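Local coordinates for capsule biosynthesis protein CapD proenzyme (Bacillus anthracis, PDB 3G9K), which is a transpeptidase that cleaves the poly-gamma-D-glutamate capsule and joins it by an amide bond to the side-chain amino group of meso-diaminopimelic acid in peptidoglycan, at residues V137-T142 against I167-T172; L157-P162 against E171-T176; P28-E33 against Y53-V58; Y21-S26 against E33-L38. All coordinates share one frame; numbering follows the deposited sequence.

Contact 1: residues V137-T142 against I167-T172; sequences VDDSLT and IETGET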
loop_
_atom_site.group_PDB
_atom_site.type_symbol
_atom_site.label_atom_id
_atom_site.label_comp_id
_atom_site.label_asym_id
_atom_site.label_seq_id
_atom_site.Cartn_x
_atom_site.Cartn_y
_atom_site.Cartn_z
ATOM N N VAL A 137 -16.745 -12.658 6.666
ATOM C CA VAL A 137 -16.333 -11.297 6.980
ATOM C C VAL A 137 -15.668 -11.301 8.357
ATOM O O VAL A 137 -15.971 -12.152 9.198
ATOM C CB VAL A 137 -17.477 -10.223 6.810
ATOM C CG1 VAL A 137 -18.515 -10.654 5.769
ATOM C CG2 VAL A 137 -18.137 -9.879 8.090
ATOM N N ASP A 138 -14.708 -10.403 8.537
ATOM C CA ASP A 138 -14.002 -10.250 9.807
ATOM C C ASP A 138 -14.444 -8.998 10.544
ATOM O O ASP A 138 -15.227 -8.188 10.033
ATOM C CB ASP A 138 -12.475 -10.233 9.597
ATOM C CG ASP A 138 -11.996 -9.123 8.678
ATOM O OD1 ASP A 138 -12.792 -8.314 8.183
ATOM O OD2 ASP A 138 -10.787 -9.072 8.419
ATOM N N ASP A 139 -13.916 -8.839 11.754
ATOM C CA ASP A 139 -14.227 -7.687 12.592
ATOM C C ASP A 139 -13.856 -6.353 11.956
ATOM O O ASP A 139 -14.534 -5.357 12.184
ATOM C CB ASP A 139 -13.546 -7.838 13.957
ATOM C CG ASP A 139 -14.088 -9.032 14.744
ATOM O OD1 ASP A 139 -15.261 -8.979 15.197
ATOM O OD2 ASP A 139 -13.343 -10.036 14.892
ATOM N N SER A 140 -12.794 -6.324 11.164
ATOM C CA SER A 140 -12.342 -5.070 10.577
ATOM C C SER A 140 -13.242 -4.563 9.420
ATOM O O SER A 140 -13.435 -3.359 9.245
ATOM C CB SER A 140 -10.932 -5.240 10.066
ATOM O OG SER A 140 -10.893 -6.376 9.205
ATOM N N LEU A 141 -13.746 -5.471 8.608
ATOM C CA LEU A 141 -14.677 -5.074 7.549
ATOM C C LEU A 141 -16.007 -4.604 8.171
ATOM O O LEU A 141 -16.557 -3.587 7.751
ATOM C CB LEU A 141 -14.913 -6.206 6.553
ATOM C CG LEU A 141 -15.932 -5.907 5.438
ATOM C CD1 LEU A 141 -15.564 -4.661 4.661
ATOM C CD2 LEU A 141 -16.107 -7.089 4.500
ATOM N N THR A 142 -16.520 -5.314 9.178
ATOM C CA THR A 142 -17.700 -4.821 9.915
ATOM C C THR A 142 -17.500 -3.400 10.426
ATOM O O THR A 142 -18.288 -2.512 10.132
ATOM C CB THR A 142 -18.101 -5.751 11.082
ATOM O OG1 THR A 142 -18.211 -7.095 10.596
ATOM C CG2 THR A 142 -19.443 -5.329 11.675
ATOM N N ILE A 167 -22.785 -5.890 7.895
ATOM C CA ILE A 167 -22.711 -7.354 7.928
ATOM C C ILE A 167 -21.773 -7.754 9.062
ATOM O O ILE A 167 -20.727 -7.128 9.270
ATOM C CB ILE A 167 -22.295 -7.975 6.544
ATOM C CG1 ILE A 167 -22.377 -9.503 6.589
ATOM C CG2 ILE A 167 -20.906 -7.504 6.126
ATOM C CD1 ILE A 167 -22.257 -10.208 5.224
ATOM N N GLU A 168 -22.184 -8.758 9.828
ATOM C CA GLU A 168 -21.526 -9.092 11.106
ATOM C C GLU A 168 -20.344 -10.016 10.887
ATOM O O GLU A 168 -20.346 -10.840 9.980
ATOM C CB GLU A 168 -22.526 -9.742 12.094
ATOM C CG GLU A 168 -23.721 -8.865 12.384
ATOM C CD GLU A 168 -24.633 -9.409 13.461
ATOM O OE1 GLU A 168 -25.205 -10.521 13.294
ATOM O OE2 GLU A 168 -24.798 -8.692 14.476
ATOM N N THR A 169 -19.329 -9.848 11.721
ATOM C CA THR A 169 -18.196 -10.750 11.758
ATOM C C THR A 169 -18.694 -12.169 11.754
ATOM O O THR A 169 -19.696 -12.497 12.400
ATOM C CB THR A 169 -17.360 -10.518 13.007
ATOM O OG1 THR A 169 -16.829 -9.190 12.952
ATOM C CG2 THR A 169 -16.221 -11.533 13.104
ATOM N N GLY A 170 -18.029 -13.002 10.971
ATOM C CA GLY A 170 -18.385 -14.399 10.883
ATOM C C GLY A 170 -19.343 -14.726 9.771
ATOM O O GLY A 170 -19.416 -15.876 9.350
ATOM N N GLU A 171 -20.063 -13.724 9.270
ATOM C CA GLU A 171 -21.089 -13.944 8.246
ATOM C C GLU A 171 -20.420 -14.117 6.890
ATOM O O GLU A 171 -19.336 -13.587 6.678
ATOM C CB GLU A 171 -22.073 -12.763 8.201
ATOM C CG GLU A 171 -22.944 -12.634 9.445
ATOM C CD GLU A 171 -24.031 -13.691 9.495
ATOM O OE1 GLU A 171 -24.951 -13.629 8.652
ATOM O OE2 GLU A 171 -23.972 -14.579 10.375
ATOM N N THR A 172 -21.056 -14.857 5.990
ATOM C CA THR A 172 -20.541 -15.034 4.634
ATOM C C THR A 172 -21.046 -13.909 3.726
ATOM O O THR A 172 -22.256 -13.703 3.589
ATOM C CB THR A 172 -20.942 -16.383 4.045
ATOM O OG1 THR A 172 -20.361 -17.425 4.829
ATOM C CG2 THR A 172 -20.475 -16.522 2.590
#

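Contact 2: residues L157-P162 against E171-T176; sequences LSIFYP and ETLIQT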
loop_
_atom_site.group_PDB
_atom_site.type_symbol
_atom_site.label_atom_id
_atom_site.label_comp_id
_atom_site.label_asym_id
_atom_site.label_seq_id
_atom_site.Cartn_x
_atom_site.Cartn_y
_atom_site.Cartn_z
ATOM N N LEU A 157 -26.477 -0.799 -1.621
ATOM C CA LEU A 157 -25.468 -1.454 -0.781
ATOM C C LEU A 157 -26.058 -2.517 0.165
ATOM O O LEU A 157 -25.481 -2.848 1.211
ATOM C CB LEU A 157 -24.698 -0.357 -0.015
ATOM C CG LEU A 157 -23.385 0.116 -0.617
ATOM C CD1 LEU A 157 -23.319 0.110 -2.140
ATOM C CD2 LEU A 157 -22.918 1.438 -0.012
ATOM N N SER A 158 -27.176 -3.106 -0.220
ATOM C CA SER A 158 -27.867 -3.988 0.707
ATOM C C SER A 158 -27.025 -5.194 1.114
ATOM O O SER A 158 -27.107 -5.610 2.253
ATOM C CB SER A 158 -29.199 -4.457 0.119
ATOM O OG SER A 158 -28.960 -5.014 -1.150
ATOM N N ILE A 159 -26.193 -5.751 0.226
ATOM C CA ILE A 159 -25.349 -6.916 0.638
ATOM C C ILE A 159 -24.342 -6.657 1.764
ATOM O O ILE A 159 -23.952 -7.603 2.480
ATOM C CB ILE A 159 -24.586 -7.586 -0.520
ATOM C CG1 ILE A 159 -23.440 -6.701 -1.049
ATOM C CG2 ILE A 159 -25.485 -7.934 -1.642
ATOM C CD1 ILE A 159 -22.714 -7.361 -2.207
ATOM N N PHE A 160 -23.899 -5.404 1.895
ATOM C CA PHE A 160 -22.966 -4.991 2.937
ATOM C C PHE A 160 -23.648 -4.546 4.217
ATOM O O PHE A 160 -22.995 -4.454 5.258
ATOM C CB PHE A 160 -22.118 -3.825 2.438
ATOM C CG PHE A 160 -21.390 -4.125 1.169
ATOM C CD1 PHE A 160 -20.303 -4.999 1.169
ATOM C CD2 PHE A 160 -21.786 -3.548 -0.026
ATOM C CE1 PHE A 160 -19.623 -5.272 -0.006
ATOM C CE2 PHE A 160 -21.114 -3.817 -1.204
ATOM C CZ PHE A 160 -19.998 -4.657 -1.186
ATOM N N TYR A 161 -24.941 -4.217 4.113
ATOM C CA TYR A 161 -25.746 -3.757 5.251
ATOM C C TYR A 161 -27.049 -4.526 5.323
ATOM O O TYR A 161 -28.095 -3.941 5.183
ATOM C CB TYR A 161 -26.045 -2.272 5.156
ATOM C CG TYR A 161 -24.834 -1.376 5.205
ATOM C CD1 TYR A 161 -24.183 -1.003 4.026
ATOM C CD2 TYR A 161 -24.315 -0.923 6.415
ATOM C CE1 TYR A 161 -23.085 -0.175 4.049
ATOM C CE2 TYR A 161 -23.185 -0.076 6.456
ATOM C CZ TYR A 161 -22.569 0.280 5.264
ATOM O OH TYR A 161 -21.456 1.115 5.250
ATOM N N PRO A 162 -26.980 -5.835 5.572
ATOM C CA PRO A 162 -28.155 -6.697 5.705
ATOM C C PRO A 162 -29.076 -6.249 6.848
ATOM O O PRO A 162 -28.619 -6.036 7.974
ATOM C CB PRO A 162 -27.537 -8.059 6.038
ATOM C CG PRO A 162 -26.190 -7.985 5.526
ATOM C CD PRO A 162 -25.749 -6.604 5.799
ATOM N N GLU A 171 -20.063 -13.724 9.270
ATOM C CA GLU A 171 -21.089 -13.944 8.246
ATOM C C GLU A 171 -20.420 -14.117 6.890
ATOM O O GLU A 171 -19.336 -13.587 6.678
ATOM C CB GLU A 171 -22.073 -12.763 8.201
ATOM C CG GLU A 171 -22.944 -12.634 9.445
ATOM C CD GLU A 171 -24.031 -13.691 9.495
ATOM O OE1 GLU A 171 -24.951 -13.629 8.652
ATOM O OE2 GLU A 171 -23.972 -14.579 10.375
ATOM N N THR A 172 -21.056 -14.857 5.990
ATOM C CA THR A 172 -20.541 -15.034 4.634
ATOM C C THR A 172 -21.046 -13.909 3.726
ATOM O O THR A 172 -22.256 -13.703 3.589
ATOM C CB THR A 172 -20.942 -16.383 4.045
ATOM O OG1 THR A 172 -20.361 -17.425 4.829
ATOM C CG2 THR A 172 -20.475 -16.522 2.590
ATOM N N LEU A 173 -20.113 -13.148 3.164
ATOM C CA LEU A 173 -20.467 -12.132 2.173
ATOM C C LEU A 173 -20.234 -12.662 0.778
ATOM O O LEU A 173 -19.091 -13.001 0.433
ATOM C CB LEU A 173 -19.607 -10.893 2.397
ATOM C CG LEU A 173 -19.722 -9.773 1.364
ATOM C CD1 LEU A 173 -21.168 -9.246 1.257
ATOM C CD2 LEU A 173 -18.718 -8.699 1.733
ATOM N N ILE A 174 -21.318 -12.698 -0.006
ATOM C CA ILE A 174 -21.360 -13.136 -1.394
ATOM C C ILE A 174 -21.542 -11.881 -2.272
ATOM O O ILE A 174 -22.345 -11.004 -1.940
ATOM C CB ILE A 174 -22.531 -14.111 -1.703
ATOM C CG1 ILE A 174 -22.314 -15.470 -0.977
ATOM C CG2 ILE A 174 -22.627 -14.311 -3.199
ATOM C CD1 ILE A 174 -23.601 -16.464 -0.902
ATOM N N GLN A 175 -20.725 -11.782 -3.324
ATOM C CA GLN A 175 -20.673 -10.597 -4.224
ATOM C C GLN A 175 -20.883 -10.986 -5.701
ATOM O O GLN A 175 -19.946 -10.980 -6.524
ATOM C CB GLN A 175 -19.337 -9.819 -4.039
ATOM C CG GLN A 175 -19.177 -9.144 -2.676
ATOM C CD GLN A 175 -17.857 -8.451 -2.492
ATOM O OE1 GLN A 175 -17.731 -7.245 -2.706
ATOM N NE2 GLN A 175 -16.863 -9.213 -2.075
ATOM N N THR A 176 -22.139 -11.302 -6.019
ATOM C CA THR A 176 -22.556 -11.752 -7.326
ATOM C C THR A 176 -22.298 -10.793 -8.483
ATOM O O THR A 176 -21.778 -11.215 -9.506
ATOM C CB THR A 176 -24.021 -12.125 -7.296
ATOM O OG1 THR A 176 -24.166 -13.183 -6.340
ATOM C CG2 THR A 176 -24.494 -12.580 -8.672
#

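Contact 3: residues P28-E33 against Y53-V58; sequences PLAVEE and YVLGVV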
loop_
_atom_site.group_PDB
_atom_site.type_symbol
_atom_site.label_atom_id
_atom_site.label_comp_id
_atom_site.label_asym_id
_atom_site.label_seq_id
_atom_site.Cartn_x
_atom_site.Cartn_y
_atom_site.Cartn_z
ATOM N N PRO A 28 -5.622 -12.703 5.686
ATOM C CA PRO A 28 -5.175 -14.111 5.639
ATOM C C PRO A 28 -5.565 -14.901 4.382
ATOM O O PRO A 28 -4.882 -15.848 4.058
ATOM C CB PRO A 28 -5.826 -14.732 6.893
ATOM C CG PRO A 28 -6.943 -13.858 7.204
ATOM C CD PRO A 28 -6.427 -12.459 6.885
ATOM N N LEU A 29 -6.644 -14.536 3.687
ATOM C CA LEU A 29 -7.012 -15.231 2.452
ATOM C C LEU A 29 -6.089 -14.838 1.287
ATOM O O LEU A 29 -5.829 -15.636 0.410
ATOM C CB LEU A 29 -8.493 -15.011 2.091
ATOM C CG LEU A 29 -9.534 -15.624 3.039
ATOM C CD1 LEU A 29 -11.009 -15.398 2.538
ATOM C CD2 LEU A 29 -9.233 -17.118 3.233
ATOM N N ALA A 30 -5.624 -13.588 1.293
ATOM C CA ALA A 30 -4.631 -13.110 0.333
ATOM C C ALA A 30 -3.320 -13.818 0.567
ATOM O O ALA A 30 -2.669 -14.236 -0.403
ATOM C CB ALA A 30 -4.447 -11.576 0.422
ATOM N N VAL A 31 -2.927 -13.936 1.840
ATOM C CA VAL A 31 -1.720 -14.709 2.177
ATOM C C VAL A 31 -1.881 -16.133 1.639
ATOM O O VAL A 31 -1.044 -16.628 0.927
ATOM C CB VAL A 31 -1.402 -14.739 3.681
ATOM C CG1 VAL A 31 -0.114 -15.618 3.987
ATOM C CG2 VAL A 31 -1.251 -13.306 4.264
ATOM N N GLU A 32 -2.987 -16.779 1.974
ATOM C CA GLU A 32 -3.234 -18.146 1.521
ATOM C C GLU A 32 -3.195 -18.371 0.006
ATOM O O GLU A 32 -2.555 -19.316 -0.482
ATOM C CB GLU A 32 -4.559 -18.600 2.092
ATOM C CG GLU A 32 -4.880 -20.031 1.753
ATOM C CD GLU A 32 -6.231 -20.448 2.243
ATOM O OE1 GLU A 32 -6.747 -19.844 3.198
ATOM O OE2 GLU A 32 -6.775 -21.415 1.665
ATOM N N GLU A 33 -3.921 -17.550 -0.743
ATOM C CA GLU A 33 -3.931 -17.670 -2.184
ATOM C C GLU A 33 -2.601 -17.373 -2.844
ATOM O O GLU A 33 -2.252 -17.970 -3.863
ATOM C CB GLU A 33 -5.032 -16.800 -2.785
ATOM C CG GLU A 33 -6.421 -17.158 -2.303
ATOM C CD GLU A 33 -6.849 -18.579 -2.721
ATOM O OE1 GLU A 33 -6.317 -19.126 -3.714
ATOM O OE2 GLU A 33 -7.764 -19.125 -2.053
ATOM N N TYR A 53 -5.946 -9.069 -6.855
ATOM C CA TYR A 53 -7.368 -9.340 -7.092
ATOM C C TYR A 53 -8.172 -9.922 -5.873
ATOM O O TYR A 53 -9.328 -9.574 -5.646
ATOM C CB TYR A 53 -7.504 -10.213 -8.348
ATOM C CG TYR A 53 -7.653 -9.461 -9.652
ATOM C CD1 TYR A 53 -6.617 -9.380 -10.561
ATOM C CD2 TYR A 53 -8.868 -8.890 -9.997
ATOM C CE1 TYR A 53 -6.795 -8.713 -11.822
ATOM C CE2 TYR A 53 -9.036 -8.244 -11.180
ATOM C CZ TYR A 53 -7.996 -8.149 -12.098
ATOM O OH TYR A 53 -8.233 -7.479 -13.254
ATOM N N VAL A 54 -7.579 -10.824 -5.099
ATOM C CA VAL A 54 -8.207 -11.368 -3.891
ATOM C C VAL A 54 -8.509 -10.269 -2.841
ATOM O O VAL A 54 -9.613 -10.199 -2.304
ATOM C CB VAL A 54 -7.322 -12.511 -3.285
ATOM C CG1 VAL A 54 -7.715 -12.802 -1.846
ATOM C CG2 VAL A 54 -7.389 -13.751 -4.206
ATOM N N LEU A 55 -7.548 -9.380 -2.640
ATOM C CA LEU A 55 -7.629 -8.245 -1.731
ATOM C C LEU A 55 -8.766 -7.337 -2.175
ATOM O O LEU A 55 -9.541 -6.866 -1.329
ATOM C CB LEU A 55 -6.291 -7.497 -1.654
ATOM C CG LEU A 55 -5.217 -8.184 -0.797
ATOM C CD1 LEU A 55 -3.919 -7.455 -1.035
ATOM C CD2 LEU A 55 -5.606 -8.244 0.680
ATOM N N GLY A 56 -8.933 -7.146 -3.483
ATOM C CA GLY A 56 -10.057 -6.338 -4.013
ATOM C C GLY A 56 -11.398 -6.942 -3.675
ATOM O O GLY A 56 -12.444 -6.259 -3.587
ATOM N N VAL A 57 -11.405 -8.251 -3.481
ATOM C CA VAL A 57 -12.665 -8.929 -3.121
ATOM C C VAL A 57 -12.887 -9.008 -1.608
ATOM O O VAL A 57 -13.957 -8.677 -1.097
ATOM C CB VAL A 57 -12.713 -10.348 -3.744
ATOM C CG1 VAL A 57 -13.901 -11.108 -3.200
ATOM C CG2 VAL A 57 -12.779 -10.262 -5.272
ATOM N N VAL A 58 -11.884 -9.463 -0.877
ATOM C CA VAL A 58 -12.060 -9.770 0.540
ATOM C C VAL A 58 -11.670 -8.606 1.452
ATOM O O VAL A 58 -12.027 -8.590 2.649
ATOM C CB VAL A 58 -11.269 -11.071 0.944
ATOM C CG1 VAL A 58 -11.686 -12.264 0.052
ATOM C CG2 VAL A 58 -9.737 -10.842 0.864
#

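Contact 4: residues Y21-S26 against E33-L38; sequences YGVSAS and EGMKVL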
loop_
_atom_site.group_PDB
_atom_site.type_symbol
_atom_site.label_atom_id
_atom_site.label_comp_id
_atom_site.label_asym_id
_atom_site.label_seq_id
_atom_site.Cartn_x
_atom_site.Cartn_y
_atom_site.Cartn_z
ATOM N N TYR A 21 10.061 -19.221 -0.521
ATOM C CA TYR A 21 9.086 -18.192 -0.898
ATOM C C TYR A 21 8.200 -17.780 0.288
ATOM O O TYR A 21 8.105 -18.477 1.282
ATOM C CB TYR A 21 8.208 -18.691 -2.038
ATOM C CG TYR A 21 7.505 -20.010 -1.778
ATOM C CD1 TYR A 21 8.073 -21.220 -2.212
ATOM C CD2 TYR A 21 6.283 -20.058 -1.116
ATOM C CE1 TYR A 21 7.430 -22.443 -1.977
ATOM C CE2 TYR A 21 5.647 -21.268 -0.867
ATOM C CZ TYR A 21 6.227 -22.454 -1.317
ATOM O OH TYR A 21 5.603 -23.662 -1.077
ATOM N N GLY A 22 7.527 -16.632 0.131
ATOM C CA GLY A 22 6.851 -15.988 1.217
ATOM C C GLY A 22 5.868 -14.939 0.694
ATOM O O GLY A 22 6.058 -14.401 -0.391
ATOM N N VAL A 23 4.834 -14.703 1.485
ATOM C CA VAL A 23 3.836 -13.652 1.268
ATOM C C VAL A 23 3.542 -12.931 2.583
ATOM O O VAL A 23 3.342 -13.573 3.630
ATOM C CB VAL A 23 2.490 -14.248 0.746
ATOM C CG1 VAL A 23 1.450 -13.133 0.443
ATOM C CG2 VAL A 23 2.735 -15.144 -0.478
ATOM N N SER A 24 3.431 -11.600 2.530
ATOM C CA SER A 24 3.010 -10.813 3.698
ATOM C C SER A 24 1.912 -9.882 3.213
ATOM O O SER A 24 2.153 -9.114 2.291
ATOM C CB SER A 24 4.184 -10.032 4.294
ATOM O OG SER A 24 3.773 -9.205 5.374
ATOM N N ALA A 25 0.724 -10.006 3.783
ATOM C CA ALA A 25 -0.477 -9.221 3.355
ATOM C C ALA A 25 -1.479 -8.969 4.509
ATOM O O ALA A 25 -1.462 -9.675 5.535
ATOM C CB ALA A 25 -1.205 -9.903 2.171
ATOM N N SER A 26 -2.366 -7.989 4.321
ATOM C CA SER A 26 -3.274 -7.548 5.393
ATOM C C SER A 26 -4.587 -8.378 5.446
ATOM O O SER A 26 -5.545 -8.041 6.148
ATOM C CB SER A 26 -3.598 -6.079 5.274
ATOM O OG SER A 26 -4.078 -5.775 4.001
ATOM N N GLU A 33 -3.921 -17.550 -0.743
ATOM C CA GLU A 33 -3.931 -17.670 -2.184
ATOM C C GLU A 33 -2.601 -17.373 -2.844
ATOM O O GLU A 33 -2.252 -17.970 -3.863
ATOM C CB GLU A 33 -5.032 -16.800 -2.785
ATOM C CG GLU A 33 -6.421 -17.158 -2.303
ATOM C CD GLU A 33 -6.849 -18.579 -2.721
ATOM O OE1 GLU A 33 -6.317 -19.126 -3.714
ATOM O OE2 GLU A 33 -7.764 -19.125 -2.053
ATOM N N GLY A 34 -1.872 -16.416 -2.301
ATOM C CA GLY A 34 -0.533 -16.100 -2.764
ATOM C C GLY A 34 0.474 -17.227 -2.571
ATOM O O GLY A 34 1.270 -17.529 -3.481
HETATM N N MSE A 35 0.414 -17.827 -1.376
HETATM C CA MSE A 35 1.219 -19.013 -1.040
HETATM C C MSE A 35 0.887 -20.203 -1.950
HETATM O O MSE A 35 1.787 -20.925 -2.370
HETATM C CB MSE A 35 1.016 -19.418 0.424
HETATM C CG MSE A 35 1.707 -18.522 1.454
HETATM SE SE MSE A 35 3.629 -18.391 1.244
HETATM C CE MSE A 35 4.179 -20.055 2.108
ATOM N N LYS A 36 -0.422 -20.447 -2.208
ATOM C CA LYS A 36 -0.880 -21.486 -3.159
ATOM C C LYS A 36 -0.238 -21.368 -4.563
ATOM O O LYS A 36 0.262 -22.362 -5.107
ATOM C CB LYS A 36 -2.423 -21.536 -3.173
ATOM C CG LYS A 36 -3.127 -22.702 -3.930
ATOM C CD LYS A 36 -4.616 -22.675 -3.551
ATOM C CE LYS A 36 -5.502 -23.621 -4.304
ATOM N NZ LYS A 36 -6.785 -23.839 -3.502
ATOM N N VAL A 37 -0.210 -20.169 -5.140
ATOM C CA VAL A 37 0.459 -19.930 -6.413
ATOM C C VAL A 37 1.938 -20.296 -6.346
ATOM O O VAL A 37 2.512 -20.902 -7.278
ATOM C CB VAL A 37 0.295 -18.439 -6.855
ATOM C CG1 VAL A 37 1.183 -18.078 -8.027
ATOM C CG2 VAL A 37 -1.170 -18.156 -7.185
ATOM N N LEU A 38 2.577 -19.902 -5.260
ATOM C CA LEU A 38 4.012 -20.066 -5.134
ATOM C C LEU A 38 4.332 -21.539 -4.881
ATOM O O LEU A 38 5.260 -22.047 -5.445
ATOM C CB LEU A 38 4.567 -19.183 -4.002
ATOM C CG LEU A 38 4.613 -17.667 -4.287
ATOM C CD1 LEU A 38 4.768 -16.822 -2.994
ATOM C CD2 LEU A 38 5.713 -17.320 -5.267
#

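Contact 1: residues V137-T142 against I167-T172
Val137 and the turn Glu168-Glu171 are joined first through backbone. Val137 N donates to Glu171 O (2.8 Å) and Val137 O accepts from Gly170 N (2.8 Å), both bonds nearly straight, carrying the pairing of strands 135-136 and 172-173 on into the turn. That turn is type II, and its third residue, Gly170, has the positive phi that suits glycine.

Hydroxyls make the second set. Thr169 OG1 gives its proton to Asp139 OD1 (2.7 Å), arriving from above the carboxylate, 68° out of its plane. Thr142 OG1 lies 2.8 Å from Ile167 O and 3.2 Å from Asp138 O, and its single proton can serve either. Asp138 is the N-cap of helix 139-152, its OD1 accepting from Leu141 N (3.0 Å).

The apolar side-chain pair is Val137 and Ile167, which cross obliquely with Val137 CG1 3.8 Å from Ile167 CD1. Leu173 packs on both. Val137 chi1, -27°, is away from a staggered value, and its other methyl, CG2, lies 3.1 Å from Glu168 O.

The start of the helix is therefore bonded to the turn by main chain and by side-chain hydroxyls, with the carboxylate bond toward the exposed side and the small apolar patch buried.

Contact 2: residues L157-P162 against E171-T176
Gln175 turns its amide to Phe160 with the two polar ends used differently: OE1 lies at the ring edge, 3.8 Å from Phe160 CZ, while NE2 is hydrogen-bonded to Val57 O at the end of helix 44-58. The amide and ring planes stand 80° apart, and OE1 keeps near the plane of the ring, where the C-H groups carry slight positive charge. Gln175 is extended beyond CG, with CD anti to CA (chi2 177°), which carries CD away from the backbone.

Leu173 spreads its two methyls over neighbouring residues. CD2 comes obliquely to the ring, 3.9 Å from Phe160 CE1. CD1 touches backbone and side chain of Ile159, 3.5 Å from Ile159 O and 4.1 Å from Ile159 CG1. Ile159 reaches past it, CD1 lying 4.0 Å from Gln175 CG, while its CG1 sits over the centre of one face of the Phe160 ring. Beyond the two segments, Phe34 of the partner chain meets the same ring.

No hydrogen bond joins 157-162 to 171-176. The turn at 158-160 meets strand 172-173 and the residues that follow it through van der Waals contact of side chains with one another and with carbonyl oxygens, and the buried amide takes its hydrogen bond from outside, at Val57 O.

Contact 3: residues P28-E33 against Y53-V58
Val54 faces Ala30 at the point where helices 28-39 and 44-58 come together. Its CB points to the other helix and divides into two methyls with separate targets. CG1, anti to the backbone N (chi1 163°), goes to the main chain of the opposite helix, 3.8 Å from Ala30 CA and 3.9 Å from Ala30 N. CG2 goes to the next turn and lies against the aliphatic part of Glu33, 4.0 Å from Glu33 CG, the two side chains crossing at about a right angle.

Glu33 bends at chi2 (-64°), and its carboxylate leads away from Val54; OE2 makes a weak hydrogen bond to Tyr130 OH on helix 120-133. Leu55 lays its isobutyl group on Ala30, with CD2 3.5 Å from Ala30 CB and CG 3.7 Å from that same CB. Towards the start of helix 28-39, Leu29 CD1 meets Val58 CG1 at 4.1 Å, the two side chains lying obliquely to each other.

The short segments run nearly antiparallel, at 155°, with their axes 9.0 Å apart, as in a helical hairpin. A methyl side chain at Ala30 lets Val54 approach the backbone itself. With no hydrogen bond between the segments, this buried interface is held by van der Waals contact, and the acid enters it through its methylenes alone.

Contact 4: residues Y21-S26 against E33-L38
Tyr21 and Leu38 slide past each other in opposite directions, with the leucine CB against one ring face. Leu38 CB lies 3.9 Å from the centroid of the Tyr21 ring and 30° off its normal, a CH-pi contact. Chi1 of 55° sets Tyr21 CG between the backbone N and the carbonyl carbon.

Met35, present as selenomethionine, approaches the same ring differently. Its SE lies in plane at the edge, 5.1 Å from the Tyr21 centroid, a Met-aromatic contact with selenium in place of sulfur, while CE comes obliquely to 3.5 Å from Tyr21 CE2. Bends at chi2 and chi3 bring the tip of the chain back to the strand, where SE also rests 4.0 Å from Gly22 CA.

Strand 22-25 and the helical segment 33-38 run nearly antiparallel, at 164°, within a strand-turn-helix unit that includes helix 28-39. The strand pairs antiparallel with one of the partner chain, the other product of the single CapD precursor, and the sheet continues across the interface; a helix layered on such a sheet is consistent with the alpha-beta-beta-alpha sandwich of Ntn hydrolases.

Further along, Val23 CG2 projects between three helix residues. It lies 3.7 Å from Gly34 C, where the glycine leaves room for a close approach, 3.8 Å from Met35 SE, and 3.6 Å from Leu38 CD1. Leu38 O accepts a hydrogen bond from Arg9 of the partner chain.

Overall arrangement
From the N terminus the chain runs through strand 22-25 into helix 28-39, and contact 4 closes this short loop by folding the helix back on the strand. Contact 3 opens within that loop and closes after it, on helix 44-58, so the two cross and share Glu33. Both are complete before the second pair begins. Contact 1 opens at the start of helix 139-152 and closes at the start of strand 172-173; contact 2 opens inside its loop and ends beyond it, again crossing, with Glu171 and Thr172 in common. The two pairs are joined where Gln175 NE2 lies 3.1 Å from Val57 O, the centres of contacts 2 and 3 being about 17 Å apart.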